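Local coordinates for DUF2442 domain-containing protein (Rhodospirillum rubrum ATCC 11170, PDB 3K8R) that is of unknown function and belongs to the DUF2442 family, with a fold built largely on antiparallel beta-sheet, at residues 57-62 against 79-84. Sequence-based numbering, arbitrary orientation.
Sequences QGLEGA and LHWETL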
ATOM      1  N   GLN A  57       5.105  -0.696 -15.698  1.00 30.58           N
ATOM      2  CA  GLN A  57       5.883  -0.898 -16.905  1.00 30.26           C
ATOM      3  C   GLN A  57       6.167  -2.369 -17.161  1.00 30.54           C
ATOM      4  O   GLN A  57       6.803  -3.065 -16.344  1.00 30.36           O
ATOM      5  CB  GLN A  57       7.207  -0.146 -16.821  1.00 30.92           C
ATOM      6  CG  GLN A  57       8.054  -0.328 -18.065  1.00 31.27           C
ATOM      7  CD  GLN A  57       9.319   0.462 -18.026  1.00 30.10           C
ATOM      8  OE1 GLN A  57       9.837   0.792 -16.960  1.00 29.21           O
ATOM      9  NE2 GLN A  57       9.841   0.764 -19.199  1.00 31.70           N
ATOM     10  N   GLY A  58       5.708  -2.822 -18.320  1.00 30.57           N
ATOM     11  CA  GLY A  58       5.905  -4.199 -18.749  1.00 30.54           C
ATOM     12  C   GLY A  58       4.668  -5.057 -18.622  1.00 30.86           C
ATOM     13  O   GLY A  58       4.689  -6.193 -19.077  1.00 31.95           O
ATOM     14  N   LEU A  59       3.603  -4.524 -18.005  1.00 30.12           N
ATOM     15  CA  LEU A  59       2.347  -5.265 -17.809  1.00 29.34           C
ATOM     16  C   LEU A  59       1.115  -4.568 -18.430  1.00 29.91           C
ATOM     17  O   LEU A  59      -0.010  -5.042 -18.284  1.00 28.95           O
ATOM     18  CB  LEU A  59       2.113  -5.526 -16.308  1.00 28.40           C
ATOM     19  CG  LEU A  59       3.143  -6.360 -15.521  1.00 28.11           C
ATOM     20  CD1 LEU A  59       2.745  -6.479 -14.054  1.00 25.00           C
ATOM     21  CD2 LEU A  59       3.351  -7.756 -16.119  1.00 27.02           C
ATOM     22  N   GLU A  60       1.318  -3.479 -19.168  1.00 30.56           N
ATOM     23  CA  GLU A  60       0.188  -2.734 -19.746  1.00 30.52           C
ATOM     24  C   GLU A  60      -0.779  -3.580 -20.556  1.00 29.72           C
ATOM     25  O   GLU A  60      -1.969  -3.298 -20.560  1.00 29.48           O
ATOM     26  CB  GLU A  60       0.648  -1.596 -20.665  1.00 31.41           C
ATOM     27  CG  GLU A  60       1.517  -0.514 -20.045  1.00 34.07           C
ATOM     28  CD  GLU A  60       3.002  -0.838 -20.079  1.00 39.79           C
ATOM     29  OE1 GLU A  60       3.381  -2.035 -20.058  1.00 43.24           O
ATOM     30  OE2 GLU A  60       3.795   0.122 -20.134  1.00 42.50           O
ATOM     31  N   GLY A  61      -0.267  -4.594 -21.253  1.00 29.19           N
ATOM     32  CA  GLY A  61      -1.095  -5.427 -22.117  1.00 28.61           C
ATOM     33  C   GLY A  61      -1.302  -6.860 -21.676  1.00 28.87           C
ATOM     34  O   GLY A  61      -1.882  -7.645 -22.412  1.00 29.35           O
ATOM     35  N   ALA A  62      -0.856  -7.211 -20.476  1.00 29.06           N
ATOM     36  CA  ALA A  62      -1.005  -8.585 -19.987  1.00 28.19           C
ATOM     37  C   ALA A  62      -2.459  -8.941 -19.714  1.00 28.27           C
ATOM     38  O   ALA A  62      -3.255  -8.077 -19.370  1.00 28.94           O
ATOM     39  CB  ALA A  62      -0.193  -8.781 -18.743  1.00 27.84           C
ATOM     40  N   LEU A  79       8.503  -8.191  -7.113  1.00 31.12           N
ATOM     41  CA  LEU A  79       7.432  -8.976  -7.697  1.00 31.70           C
ATOM     42  C   LEU A  79       7.919  -9.386  -9.088  1.00 32.88           C
ATOM     43  O   LEU A  79       8.399  -8.546  -9.860  1.00 34.03           O
ATOM     44  CB  LEU A  79       6.147  -8.159  -7.760  1.00 32.40           C
ATOM     45  CG  LEU A  79       5.644  -7.718  -6.379  1.00 30.24           C
ATOM     46  CD1 LEU A  79       4.418  -6.821  -6.496  1.00 24.42           C
ATOM     47  CD2 LEU A  79       5.366  -8.950  -5.514  1.00 26.97           C
ATOM     48  N   HIS A  80       7.799 -10.678  -9.394  1.00 32.47           N
ATOM     49  CA  HIS A  80       8.331 -11.251 -10.623  1.00 31.59           C
ATOM     50  C   HIS A  80       7.269 -11.996 -11.424  1.00 31.55           C
ATOM     51  O   HIS A  80       6.383 -12.638 -10.858  1.00 31.67           O
ATOM     52  CB  HIS A  80       9.485 -12.205 -10.233  1.00 32.50           C
ATOM     53  CG  HIS A  80      10.082 -12.991 -11.373  1.00 33.48           C
ATOM     54  ND1 HIS A  80      10.990 -12.453 -12.266  1.00 31.18           N
ATOM     55  CD2 HIS A  80       9.948 -14.296 -11.720  1.00 32.17           C
ATOM     56  CE1 HIS A  80      11.354 -13.379 -13.136  1.00 30.50           C
ATOM     57  NE2 HIS A  80      10.737 -14.506 -12.827  1.00 32.35           N
ATOM     58  N   TRP A  81       7.361 -11.863 -12.749  1.00 31.49           N
ATOM     59  CA  TRP A  81       6.545 -12.610 -13.715  1.00 30.72           C
ATOM     60  C   TRP A  81       7.544 -13.288 -14.658  1.00 29.82           C
ATOM     61  O   TRP A  81       8.197 -12.625 -15.463  1.00 29.36           O
ATOM     62  CB  TRP A  81       5.589 -11.702 -14.489  1.00 31.60           C
ATOM     63  CG  TRP A  81       4.403 -11.194 -13.688  1.00 31.32           C
ATOM     64  CD1 TRP A  81       3.116 -11.675 -13.716  1.00 28.46           C
ATOM     65  CD2 TRP A  81       4.402 -10.110 -12.759  1.00 31.77           C
ATOM     66  NE1 TRP A  81       2.322 -10.949 -12.869  1.00 28.49           N
ATOM     67  CE2 TRP A  81       3.086  -9.983 -12.265  1.00 32.70           C
ATOM     68  CE3 TRP A  81       5.386  -9.234 -12.292  1.00 32.26           C
ATOM     69  CZ2 TRP A  81       2.735  -9.012 -11.329  1.00 32.65           C
ATOM     70  CZ3 TRP A  81       5.035  -8.266 -11.366  1.00 32.46           C
ATOM     71  CH2 TRP A  81       3.724  -8.160 -10.896  1.00 33.57           C
ATOM     72  N   GLU A  82       7.664 -14.608 -14.525  1.00 29.13           N
ATOM     73  CA  GLU A  82       8.635 -15.411 -15.262  1.00 27.49           C
ATOM     74  C   GLU A  82       8.477 -15.318 -16.778  1.00 26.42           C
ATOM     75  O   GLU A  82       9.322 -14.727 -17.452  1.00 25.11           O
ATOM     76  CB  GLU A  82       8.525 -16.875 -14.813  1.00 28.37           C
ATOM     77  CG  GLU A  82       9.653 -17.782 -15.294  1.00 29.86           C
ATOM     78  CD  GLU A  82      10.924 -17.542 -14.521  1.00 33.97           C
ATOM     79  OE1 GLU A  82      10.852 -17.554 -13.268  1.00 38.28           O
ATOM     80  OE2 GLU A  82      11.984 -17.350 -15.158  1.00 32.66           O
ATOM     81  N   THR A  83       7.390 -15.886 -17.299  1.00 25.95           N
ATOM     82  CA  THR A  83       7.146 -15.923 -18.736  1.00 25.32           C
ATOM     83  C   THR A  83       7.190 -14.531 -19.361  1.00 26.31           C
ATOM     84  O   THR A  83       7.828 -14.342 -20.388  1.00 26.88           O
ATOM     85  CB  THR A  83       5.802 -16.606 -19.080  1.00 25.19           C
ATOM     86  OG1 THR A  83       5.780 -17.930 -18.539  1.00 22.43           O
ATOM     87  CG2 THR A  83       5.604 -16.685 -20.593  1.00 23.59           C
ATOM     88  N   LEU A  84       6.538 -13.555 -18.740  1.00 26.71           N
ATOM     89  CA  LEU A  84       6.528 -12.200 -19.287  1.00 26.57           C
ATOM     90  C   LEU A  84       7.857 -11.492 -19.113  1.00 27.58           C
ATOM     91  O   LEU A  84       8.103 -10.459 -19.749  1.00 28.35           O
ATOM     92  CB  LEU A  84       5.440 -11.354 -18.635  1.00 26.37           C
ATOM     93  CG  LEU A  84       3.986 -11.684 -18.947  1.00 26.97           C
ATOM     94  CD1 LEU A  84       3.103 -10.693 -18.195  1.00 28.17           C
ATOM     95  CD2 LEU A  84       3.694 -11.639 -20.438  1.00 22.56           C
TER
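Leu59 reaches across from the loop 57-62 to both Trp81 and Leu84, and no hydrogen bond joins the two segments. Just ahead of it, Gly58 has backbone angles that would jam a side chain against the preceding carbonyl oxygen; Gly58 N donates to Glu60 OE1 (3.0 Å), approaching from above the carboxylate plane. With CG anti to its carbonyl carbon (chi1 -61°), the Leu59 side chain is carried toward 79-84, and its two methyls go to different partners. Leu59 CD1 lies over one face of the Trp81 indole in a CH-pi contact, 3.7 Å from the centroid of the six-membered ring and 12° off its normal, while Leu59 CD2 meets Leu84 CD1 at 3.6 Å. Glu60 OE2 forms a salt bridge with Arg107 and a hydrogen bond with Trp103 NE1. A type I turn from Leu59 to Ala62, closed by Ala62 N to Leu59 O (3.2 Å), then brings Ala62 CB against the same Leu84 methyl, CD1 (3.8 Å). Trp81 NE1 is hydrogen-bonded to Leu67 O; a serine in place of Trp81 would probably deprive Leu59 CD1 of its aromatic platform and that carbonyl of its donor. The contact thus packs the loop following strand 48-51 onto the end of strand 78-81 and the turn leading to strand 86-89, with Leu67 of helix 64-67 and Val86 and Leu88 also touching Leu59.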